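PDB 2J1L: Rho-related gtp-binding protein RHOD from Homo sapiens, which belongs to the Rho branch of the Ras family of small GTP-binding proteins and is seen here with GDP and a magnesium ion bound. Local coordinates for residues A[184-189]-A[200-205]; A[48-53]-A[142-147]; A[123-128]-A[178-183]. One frame throughout, in Å; residues are numbered along the deposited sequence.

Interaction 1 of 3, residues A[184-189]-A[200-205]; sequences AYLECS and FQEAAE. With GDP (guanosine-5'-diphosphate), chain B.
Leu186 and Glu202 carry this contact, and their side chains cross at about a right angle. Leu186 sends a single methyl forward. Its CD1 lies 3.7 Å from CB of Glu202, with CG of the same glutamate slightly farther off. The touch is therefore made on the aliphatic part of the glutamate and not on its charge. Beyond CG the Glu202 chain bends (chi2 -66°). The turn carries the carboxylate past the leucine toward Ala184, where OE1 comes to 4.1 Å from CB of Ala184. No hydrogen bond joins the two segments.

Tyr185 and Glu187 bind each other instead of the helix. Tyr185 OH donates to Glu187 OE2 at 2.6 Å. The carboxylate oxygen meets the phenol in the plane of the ring and uses its anti lone pair. Arg151 forms a salt bridge with the same oxygen, so OE2 has two partners.

Strand 184-187 is the edge strand of the Ras-type sheet, and helix 196-209 is the last helix modelled. Past the strand the chain enters the nucleotide pocket. OG of Ser189 approaches O6 of GDP to 3.5 Å. This hydroxyl is hydrogen-bonded to Asp149, which also binds GDP.

The chemistry is that of a small surface contact, 109 Å² in all. A leucine methyl rests on the glutamate stem and the alanine methyl lies near its carboxylate, and the contact itself supplies no partner for that charge.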
loop_
_atom_site.group_PDB
_atom_site.type_symbol
_atom_site.label_atom_id
_atom_site.label_comp_id
_atom_site.label_asym_id
_atom_site.label_seq_id
_atom_site.Cartn_x
_atom_site.Cartn_y
_atom_site.Cartn_z
ATOM N N ALA A 184 7.535 -4.050 6.262
ATOM C CA ALA A 184 8.088 -4.231 4.921
ATOM C C ALA A 184 7.751 -3.069 3.995
ATOM O O ALA A 184 6.859 -2.254 4.270
ATOM C CB ALA A 184 7.568 -5.520 4.321
ATOM N N TYR A 185 8.463 -3.029 2.877
ATOM C CA TYR A 185 8.157 -2.125 1.793
ATOM C C TYR A 185 8.055 -2.923 0.512
ATOM O O TYR A 185 8.919 -3.732 0.196
ATOM C CB TYR A 185 9.219 -1.050 1.645
ATOM C CG TYR A 185 9.066 -0.260 0.369
ATOM C CD1 TYR A 185 8.171 0.786 0.281
ATOM C CD2 TYR A 185 9.800 -0.584 -0.766
ATOM C CE1 TYR A 185 8.010 1.480 -0.904
ATOM C CE2 TYR A 185 9.645 0.114 -1.945
ATOM C CZ TYR A 185 8.756 1.128 -2.005
ATOM O OH TYR A 185 8.620 1.810 -3.169
ATOM N N LEU A 186 6.981 -2.678 -0.228
ATOM C CA LEU A 186 6.716 -3.372 -1.465
ATOM C C LEU A 186 6.260 -2.380 -2.499
ATOM O O LEU A 186 5.824 -1.283 -2.181
ATOM C CB LEU A 186 5.629 -4.401 -1.245
ATOM C CG LEU A 186 5.924 -5.463 -0.177
ATOM C CD1 LEU A 186 4.622 -5.973 0.484
ATOM C CD2 LEU A 186 6.744 -6.592 -0.801
ATOM N N GLU A 187 6.359 -2.791 -3.746
ATOM C CA GLU A 187 5.992 -1.966 -4.887
ATOM C C GLU A 187 5.217 -2.780 -5.888
ATOM O O GLU A 187 5.453 -3.994 -6.042
ATOM C CB GLU A 187 7.232 -1.513 -5.606
ATOM C CG GLU A 187 8.001 -0.502 -4.875
ATOM C CD GLU A 187 9.199 -0.037 -5.677
ATOM O OE1 GLU A 187 9.554 -0.699 -6.676
ATOM O OE2 GLU A 187 9.774 1.001 -5.303
ATOM N N CYS A 188 4.346 -2.095 -6.616
ATOM C CA CYS A 188 3.534 -2.743 -7.622
ATOM C C CYS A 188 3.038 -1.725 -8.618
ATOM O O CYS A 188 3.096 -0.521 -8.372
ATOM C CB CYS A 188 2.343 -3.387 -6.952
ATOM S SG CYS A 188 1.385 -2.172 -6.058
ATOM N N SER A 189 2.563 -2.236 -9.746
ATOM C CA SER A 189 1.831 -1.455 -10.715
ATOM C C SER A 189 0.515 -2.166 -10.958
ATOM O O SER A 189 0.509 -3.291 -11.449
ATOM C CB SER A 189 2.609 -1.348 -12.032
ATOM O OG SER A 189 1.833 -0.685 -13.027
ATOM N N PHE A 200 -0.560 -8.523 -1.543
ATOM C CA PHE A 200 -1.591 -9.000 -0.641
ATOM C C PHE A 200 -1.225 -10.329 0.015
ATOM O O PHE A 200 -1.771 -10.665 1.048
ATOM C CB PHE A 200 -2.933 -9.075 -1.349
ATOM C CG PHE A 200 -3.524 -7.729 -1.624
ATOM C CD1 PHE A 200 -4.270 -7.065 -0.647
ATOM C CD2 PHE A 200 -3.321 -7.096 -2.844
ATOM C CE1 PHE A 200 -4.797 -5.841 -0.887
ATOM C CE2 PHE A 200 -3.868 -5.851 -3.077
ATOM C CZ PHE A 200 -4.590 -5.223 -2.090
ATOM N N GLN A 201 -0.301 -11.070 -0.577
ATOM C CA GLN A 201 0.221 -12.275 0.045
ATOM C C GLN A 201 1.166 -11.955 1.193
ATOM O O GLN A 201 1.117 -12.607 2.232
ATOM C CB GLN A 201 0.967 -13.133 -0.981
ATOM C CG GLN A 201 0.076 -14.101 -1.705
ATOM C CD GLN A 201 0.847 -14.974 -2.637
ATOM O OE1 GLN A 201 1.027 -16.161 -2.367
ATOM N NE2 GLN A 201 1.323 -14.404 -3.740
ATOM N N GLU A 202 2.054 -10.989 0.990
ATOM C CA GLU A 202 2.875 -10.480 2.084
ATOM C C GLU A 202 1.994 -9.944 3.191
ATOM O O GLU A 202 2.182 -10.264 4.355
ATOM C CB GLU A 202 3.788 -9.361 1.615
ATOM C CG GLU A 202 5.229 -9.817 1.445
ATOM C CD GLU A 202 5.871 -10.211 2.772
ATOM O OE1 GLU A 202 6.207 -9.307 3.578
ATOM O OE2 GLU A 202 6.031 -11.433 3.002
ATOM N N ALA A 203 1.028 -9.123 2.807
ATOM C CA ALA A 203 0.035 -8.609 3.733
ATOM C C ALA A 203 -0.516 -9.749 4.620
ATOM O O ALA A 203 -0.434 -9.695 5.852
ATOM C CB ALA A 203 -1.082 -7.924 2.948
ATOM N N ALA A 204 -1.040 -10.794 3.984
ATOM C CA ALA A 204 -1.563 -11.961 4.694
ATOM C C ALA A 204 -0.528 -12.610 5.616
ATOM O O ALA A 204 -0.815 -12.882 6.769
ATOM C CB ALA A 204 -2.074 -12.979 3.691
ATOM N N GLU A 205 0.667 -12.867 5.097
ATOM C CA GLU A 205 1.720 -13.507 5.881
ATOM C C GLU A 205 2.011 -12.651 7.117
ATOM O O GLU A 205 1.984 -13.139 8.254
ATOM C CB GLU A 205 2.990 -13.750 5.032
ATOM C CG GLU A 205 2.961 -15.094 4.257
ATOM C CD GLU A 205 3.967 -15.216 3.069
ATOM O OE1 GLU A 205 3.988 -14.346 2.166
ATOM O OE2 GLU A 205 4.709 -16.230 3.019
HETATM P PB GDP B . -7.262 6.111 -5.105
HETATM O O1B GDP B . -8.143 4.902 -5.086
HETATM O O2B GDP B . -6.190 6.048 -4.062
HETATM O O3B GDP B . -8.109 7.340 -4.891
HETATM O O3A GDP B . -6.534 6.160 -6.524
HETATM P PA GDP B . -7.246 5.394 -7.766
HETATM O O1A GDP B . -7.156 3.889 -7.668
HETATM O O2A GDP B . -8.700 5.787 -7.801
HETATM O "O5'" GDP B . -6.396 5.902 -9.045
HETATM C "C5'" GDP B . -6.078 7.275 -9.225
HETATM C "C4'" GDP B . -5.544 7.521 -10.625
HETATM O "O4'" GDP B . -4.299 6.847 -10.889
HETATM C "C3'" GDP B . -6.517 6.973 -11.670
HETATM O "O3'" GDP B . -6.364 7.677 -12.916
HETATM C "C2'" GDP B . -6.038 5.575 -11.902
HETATM O "O2'" GDP B . -6.405 5.068 -13.173
HETATM C "C1'" GDP B . -4.554 5.804 -11.858
HETATM N N9 GDP B . -3.851 4.573 -11.495
HETATM C C8 GDP B . -4.143 3.690 -10.520
HETATM N N7 GDP B . -3.201 2.703 -10.488
HETATM C C5 GDP B . -2.310 2.962 -11.454
HETATM C C6 GDP B . -1.087 2.333 -11.951
HETATM O O6 GDP B . -0.633 1.265 -11.445
HETATM N N1 GDP B . -0.478 2.948 -12.969
HETATM C C2 GDP B . -0.936 4.085 -13.535
HETATM N N2 GDP B . -0.250 4.628 -14.567
HETATM N N3 GDP B . -2.050 4.722 -13.131
HETATM C C4 GDP B . -2.745 4.196 -12.109
#

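Interaction 2 of 3, residues A[48-53]-A[142-147]; sequences TSLLMV and IVVGCK. With MG (magnesium ion), chain C; GDP (guanosine-5'-diphosphate), chain B.
Val144 and Cys146 of strand 141-146 meet Leu50 of helix 47-55. CG1 of Val144 comes first, 4.5 Å from CD2 of Leu50. Cys146 then brings SG to 4.4 Å from the same methyl, so one leucine branch serves both residues. The contact is loose, buried and wholly apolar.

Lys147 follows, in the loop. Its chain is extended beyond CG and runs along the guanine of GDP, with CD 3.5 Å from C4 of the base. NZ makes a weak bond to GDP O4' and a salt bridge to Asp114. At the other end of the nucleotide the start of helix 47-55 holds the phosphates. Thr48 N donates to GDP O1B at 2.8 Å (164°), and Ser49 gives both N and OG to O1A. Thr48 OG1 binds the magnesium ion at 2.4 Å, beside O1B and three waters. This is consistent with a P-loop, whose Walker A sequence ends at Thr48.

Strand 141-146 lies between strands 106-114 and 184-187 in the sheet. Helix 47-55 packs over it, and Val196 and Phe200 of helix 196-209 also touch Leu50.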
loop_
_atom_site.group_PDB
_atom_site.type_symbol
_atom_site.label_atom_id
_atom_site.label_comp_id
_atom_site.label_asym_id
_atom_site.label_seq_id
_atom_site.Cartn_x
_atom_site.Cartn_y
_atom_site.Cartn_z
ATOM N N THR A 48 -7.834 2.139 -4.807
ATOM C CA THR A 48 -8.993 1.452 -5.380
ATOM C C THR A 48 -8.568 0.566 -6.552
ATOM O O THR A 48 -9.039 -0.552 -6.701
ATOM C CB THR A 48 -10.083 2.451 -5.831
ATOM O OG1 THR A 48 -10.361 3.383 -4.769
ATOM C CG2 THR A 48 -11.365 1.711 -6.207
ATOM N N SER A 49 -7.639 1.063 -7.359
ATOM C CA SER A 49 -7.140 0.327 -8.535
ATOM C C SER A 49 -6.356 -0.917 -8.189
ATOM O O SER A 49 -6.418 -1.932 -8.885
ATOM C CB SER A 49 -6.250 1.239 -9.364
ATOM O OG SER A 49 -7.060 2.217 -9.972
ATOM N N LEU A 50 -5.588 -0.821 -7.123
ATOM C CA LEU A 50 -4.865 -1.971 -6.610
ATOM C C LEU A 50 -5.894 -3.075 -6.340
ATOM O O LEU A 50 -5.730 -4.228 -6.722
ATOM C CB LEU A 50 -4.120 -1.543 -5.339
ATOM C CG LEU A 50 -2.951 -2.340 -4.804
ATOM C CD1 LEU A 50 -1.820 -2.327 -5.824
ATOM C CD2 LEU A 50 -2.499 -1.730 -3.480
ATOM N N LEU A 51 -7.005 -2.676 -5.750
ATOM C CA LEU A 51 -8.035 -3.613 -5.322
ATOM C C LEU A 51 -8.715 -4.247 -6.494
ATOM O O LEU A 51 -8.920 -5.450 -6.504
ATOM C CB LEU A 51 -9.070 -2.899 -4.457
ATOM C CG LEU A 51 -9.341 -3.645 -3.167
ATOM C CD1 LEU A 51 -10.240 -2.801 -2.266
ATOM C CD2 LEU A 51 -9.939 -5.026 -3.498
ATOM N N MET A 52 -9.050 -3.434 -7.491
ATOM C CA MET A 52 -9.665 -3.932 -8.729
ATOM C C MET A 52 -8.854 -5.067 -9.279
ATOM O O MET A 52 -9.361 -6.159 -9.469
ATOM C CB MET A 52 -9.709 -2.867 -9.837
ATOM C CG MET A 52 -10.442 -1.581 -9.508
ATOM S SD MET A 52 -12.095 -1.869 -8.882
ATOM N N VAL A 53 -7.587 -4.792 -9.554
ATOM C CA VAL A 53 -6.760 -5.755 -10.260
ATOM C C VAL A 53 -6.704 -7.049 -9.476
ATOM O O VAL A 53 -6.925 -8.132 -10.005
ATOM C CB VAL A 53 -5.347 -5.209 -10.475
ATOM C CG1 VAL A 53 -4.375 -6.364 -10.772
ATOM C CG2 VAL A 53 -5.366 -4.128 -11.598
ATOM N N ILE A 142 2.709 -2.250 6.388
ATOM C CA ILE A 142 3.497 -2.380 5.188
ATOM C C ILE A 142 3.335 -1.098 4.374
ATOM O O ILE A 142 2.207 -0.644 4.155
ATOM C CB ILE A 142 2.962 -3.483 4.310
ATOM C CG1 ILE A 142 3.164 -4.842 4.942
ATOM C CG2 ILE A 142 3.622 -3.452 2.940
ATOM C CD1 ILE A 142 2.588 -5.946 4.090
ATOM N N VAL A 143 4.446 -0.529 3.911
ATOM C CA VAL A 143 4.416 0.616 2.995
ATOM C C VAL A 143 4.376 0.086 1.594
ATOM O O VAL A 143 5.229 -0.730 1.244
ATOM C CB VAL A 143 5.676 1.501 3.135
ATOM C CG1 VAL A 143 5.752 2.552 2.011
ATOM C CG2 VAL A 143 5.692 2.175 4.495
ATOM N N VAL A 144 3.421 0.542 0.777
ATOM C CA VAL A 144 3.303 0.044 -0.574
ATOM C C VAL A 144 3.506 1.211 -1.535
ATOM O O VAL A 144 2.776 2.184 -1.481
ATOM C CB VAL A 144 1.898 -0.643 -0.830
ATOM C CG1 VAL A 144 1.775 -1.200 -2.289
ATOM C CG2 VAL A 144 1.646 -1.763 0.191
ATOM N N GLY A 145 4.490 1.128 -2.419
ATOM C CA GLY A 145 4.636 2.124 -3.482
ATOM C C GLY A 145 3.871 1.731 -4.729
ATOM O O GLY A 145 4.146 0.683 -5.284
ATOM N N CYS A 146 2.930 2.559 -5.170
ATOM C CA CYS A 146 2.040 2.249 -6.294
ATOM C C CYS A 146 2.394 2.973 -7.617
ATOM O O CYS A 146 3.115 3.972 -7.626
ATOM C CB CYS A 146 0.617 2.628 -5.929
ATOM S SG CYS A 146 -0.059 1.741 -4.461
ATOM N N LYS A 147 1.855 2.463 -8.724
ATOM C CA LYS A 147 2.070 3.028 -10.042
ATOM C C LYS A 147 3.551 3.026 -10.455
ATOM O O LYS A 147 4.016 3.970 -11.110
ATOM C CB LYS A 147 1.529 4.457 -10.115
ATOM C CG LYS A 147 0.177 4.679 -9.482
ATOM C CD LYS A 147 -0.458 5.948 -10.063
ATOM C CE LYS A 147 -1.556 6.505 -9.182
ATOM N NZ LYS A 147 -1.736 7.972 -9.398
HETATM MG MG MG C . -9.946 5.618 -4.135
HETATM P PB GDP B . -7.262 6.111 -5.105
HETATM O O1B GDP B . -8.143 4.902 -5.086
HETATM O O2B GDP B . -6.190 6.048 -4.062
HETATM O O3B GDP B . -8.109 7.340 -4.891
HETATM O O3A GDP B . -6.534 6.160 -6.524
HETATM P PA GDP B . -7.246 5.394 -7.766
HETATM O O1A GDP B . -7.156 3.889 -7.668
HETATM O O2A GDP B . -8.700 5.787 -7.801
HETATM O "O5'" GDP B . -6.396 5.902 -9.045
HETATM C "C5'" GDP B . -6.078 7.275 -9.225
HETATM C "C4'" GDP B . -5.544 7.521 -10.625
HETATM O "O4'" GDP B . -4.299 6.847 -10.889
HETATM C "C3'" GDP B . -6.517 6.973 -11.670
HETATM O "O3'" GDP B . -6.364 7.677 -12.916
HETATM C "C2'" GDP B . -6.038 5.575 -11.902
HETATM O "O2'" GDP B . -6.405 5.068 -13.173
HETATM C "C1'" GDP B . -4.554 5.804 -11.858
HETATM N N9 GDP B . -3.851 4.573 -11.495
HETATM C C8 GDP B . -4.143 3.690 -10.520
HETATM N N7 GDP B . -3.201 2.703 -10.488
HETATM C C5 GDP B . -2.310 2.962 -11.454
HETATM C C6 GDP B . -1.087 2.333 -11.951
HETATM O O6 GDP B . -0.633 1.265 -11.445
HETATM N N1 GDP B . -0.478 2.948 -12.969
HETATM C C2 GDP B . -0.936 4.085 -13.535
HETATM N N2 GDP B . -0.250 4.628 -14.567
HETATM N N3 GDP B . -2.050 4.722 -13.131
HETATM C C4 GDP B . -2.745 4.196 -12.109
HETATM O O HOH W 1 -10.037 4.495 -2.257
HETATM O O HOH W 2 -10.673 5.413 -6.162
HETATM O O HOH W 3 -11.987 4.936 -4.081
#

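Interaction 3 of 3, residues A[123-128]-A[178-183]; sequences NIFNRW and RSVGAV
Segments 123-128 and 178-183 come nearest in backbone at Phe125 and Val180, whose CA atoms are 6.6 Å apart, and the helix of 123-128 widens into a pi-type turn at 124-128. There Asn123 O accepts from both Arg127 N and Trp128 N. Phe125 makes the main contact. Its CG stands anti to the backbone N (chi1 -168°), which swings the ring toward the other segment. The ring edge meets Ser179: CE1 is 3.6 Å from the carbonyl O of Ser179, close to the ring plane. Ser179 OG lies 3.8 Å from CD1 of Phe125, but its hydrogen bond goes to Met176 O, one turn back in its own helix.

Helix 170-179 ends in a Schellman motif. Gly181, with positive phi, is the C-prime residue. Its N bonds to Arg178 O, and Ala182 N bonds to Ala177 O. The chain then leads to the edge strand of the Ras-type fold.

Val180 sits within this turn. Its CG2 approaches Phe125 CD1 obliquely at 3.8 Å, and the two side chains slide past each other in opposite directions. The same methyl is 4.5 Å from the carbonyl O of Ile124. The end of the Ile124 side chain leads away to Leu111 and Phe113 of strand 106-114. Asn123 and Trp128 both reach Asp42, a residue of the GDP pocket, through ND2 and NE1.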
loop_
_atom_site.group_PDB
_atom_site.type_symbol
_atom_site.label_atom_id
_atom_site.label_comp_id
_atom_site.label_asym_id
_atom_site.label_seq_id
_atom_site.Cartn_x
_atom_site.Cartn_y
_atom_site.Cartn_z
ATOM N N ASN A 123 3.465 12.391 2.890
ATOM C CA ASN A 123 2.314 12.199 3.759
ATOM C C ASN A 123 2.245 10.841 4.464
ATOM O O ASN A 123 1.479 10.669 5.427
ATOM C CB ASN A 123 1.024 12.427 2.980
ATOM C CG ASN A 123 0.669 13.879 2.853
ATOM O OD1 ASN A 123 1.176 14.728 3.590
ATOM N ND2 ASN A 123 -0.223 14.182 1.913
ATOM N N ILE A 124 3.025 9.877 3.996
ATOM C CA ILE A 124 3.114 8.614 4.693
ATOM C C ILE A 124 3.660 8.952 6.065
ATOM O O ILE A 124 3.075 8.595 7.078
ATOM C CB ILE A 124 4.030 7.609 3.964
ATOM C CG1 ILE A 124 3.480 7.264 2.577
ATOM C CG2 ILE A 124 4.127 6.330 4.728
ATOM C CD1 ILE A 124 2.041 6.733 2.582
ATOM N N PHE A 125 4.748 9.702 6.080
ATOM C CA PHE A 125 5.403 10.103 7.307
ATOM C C PHE A 125 4.682 11.256 8.030
ATOM O O PHE A 125 4.530 11.206 9.240
ATOM C CB PHE A 125 6.840 10.503 6.979
ATOM C CG PHE A 125 7.714 10.677 8.174
ATOM C CD1 PHE A 125 8.380 9.596 8.718
ATOM C CD2 PHE A 125 7.907 11.932 8.736
ATOM C CE1 PHE A 125 9.200 9.745 9.806
ATOM C CE2 PHE A 125 8.730 12.093 9.832
ATOM C CZ PHE A 125 9.379 11.000 10.374
ATOM N N ASN A 126 4.257 12.297 7.314
ATOM C CA ASN A 126 3.757 13.511 7.992
ATOM C C ASN A 126 2.334 13.389 8.511
ATOM O O ASN A 126 1.951 14.125 9.407
ATOM C CB ASN A 126 3.824 14.753 7.080
ATOM C CG ASN A 126 5.225 15.064 6.617
ATOM O OD1 ASN A 126 6.182 14.689 7.258
ATOM N ND2 ASN A 126 5.350 15.741 5.484
ATOM N N ARG A 127 1.558 12.477 7.941
ATOM C CA ARG A 127 0.112 12.461 8.125
ATOM C C ARG A 127 -0.425 11.055 8.482
ATOM O O ARG A 127 -1.245 10.942 9.408
ATOM C CB ARG A 127 -0.542 13.072 6.869
ATOM C CG ARG A 127 -1.877 12.486 6.359
ATOM C CD ARG A 127 -3.093 13.037 7.104
ATOM N NE ARG A 127 -4.376 12.516 6.592
ATOM C CZ ARG A 127 -5.575 12.894 7.046
ATOM N NH1 ARG A 127 -5.669 13.801 8.008
ATOM N NH2 ARG A 127 -6.691 12.373 6.541
ATOM N N TRP A 128 0.048 9.998 7.803
ATOM C CA TRP A 128 -0.471 8.623 8.027
ATOM C C TRP A 128 0.222 7.814 9.134
ATOM O O TRP A 128 -0.455 7.086 9.861
ATOM C CB TRP A 128 -0.506 7.804 6.728
ATOM C CG TRP A 128 -1.330 8.460 5.651
ATOM C CD1 TRP A 128 -0.867 8.984 4.484
ATOM C CD2 TRP A 128 -2.746 8.715 5.668
ATOM N NE1 TRP A 128 -1.898 9.556 3.770
ATOM C CE2 TRP A 128 -3.065 9.392 4.463
ATOM C CE3 TRP A 128 -3.778 8.433 6.577
ATOM C CZ2 TRP A 128 -4.371 9.779 4.136
ATOM C CZ3 TRP A 128 -5.085 8.827 6.254
ATOM C CH2 TRP A 128 -5.366 9.494 5.045
ATOM N N ARG A 178 11.466 2.039 7.085
ATOM C CA ARG A 178 12.188 2.010 8.348
ATOM C C ARG A 178 11.763 3.162 9.258
ATOM O O ARG A 178 11.518 2.943 10.443
ATOM C CB ARG A 178 13.721 2.001 8.157
ATOM C CG ARG A 178 14.249 0.641 7.716
ATOM C CD ARG A 178 15.766 0.473 7.892
ATOM N NE ARG A 178 16.540 0.673 6.650
ATOM C CZ ARG A 178 16.489 -0.109 5.556
ATOM N NH1 ARG A 178 17.257 0.176 4.502
ATOM N NH2 ARG A 178 15.676 -1.168 5.494
ATOM N N SER A 179 11.623 4.370 8.716
ATOM C CA SER A 179 11.380 5.519 9.591
ATOM C C SER A 179 9.943 5.563 10.096
ATOM O O SER A 179 9.598 6.377 10.950
ATOM C CB SER A 179 11.801 6.844 8.947
ATOM O OG SER A 179 11.056 7.110 7.792
ATOM N N VAL A 180 9.121 4.654 9.611
ATOM C CA VAL A 180 7.746 4.577 10.054
ATOM C C VAL A 180 7.429 3.256 10.792
ATOM O O VAL A 180 6.278 2.985 11.158
ATOM C CB VAL A 180 6.840 4.827 8.838
ATOM C CG1 VAL A 180 5.578 3.978 8.877
ATOM C CG2 VAL A 180 6.532 6.298 8.748
ATOM N N GLY A 181 8.466 2.463 11.049
ATOM C CA GLY A 181 8.323 1.196 11.762
ATOM C C GLY A 181 7.537 0.151 10.992
ATOM O O GLY A 181 6.917 -0.725 11.593
ATOM N N ALA A 182 7.554 0.230 9.664
ATOM C CA ALA A 182 6.815 -0.752 8.840
ATOM C C ALA A 182 7.536 -2.088 8.826
ATOM O O ALA A 182 8.763 -2.142 8.842
ATOM C CB ALA A 182 6.651 -0.269 7.439
ATOM N N VAL A 183 6.768 -3.168 8.775
ATOM C CA VAL A 183 7.341 -4.507 8.671
ATOM C C VAL A 183 7.932 -4.807 7.281
ATOM O O VAL A 183 8.743 -5.712 7.137
ATOM C CB VAL A 183 6.296 -5.567 9.042
ATOM C CG1 VAL A 183 6.843 -6.962 8.824
ATOM C CG2 VAL A 183 5.877 -5.383 10.487
#

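Interactions 1 and 2 meet in the sheet, where strands 184-187 and 141-146 are neighbours. Their centres are 9 Å apart. Probable hydrogen bonds run from Gly145 N to Leu186 O (2.8 Å) and from Val143 N to Ala184 O (3.0 Å). Both contacts reach GDP: interaction 2 at the phosphates, sugar and base, interaction 1 near O6. Interaction 3 is farther off, its centre about 16 Å from each of the others. It touches interaction 2 where Ala182 CB packs on Val143 CG2 at 3.9 Å. Its second segment runs directly into the first of interaction 1. The nearest atoms of the Ile124 side chain and GDP are about 11 Å apart.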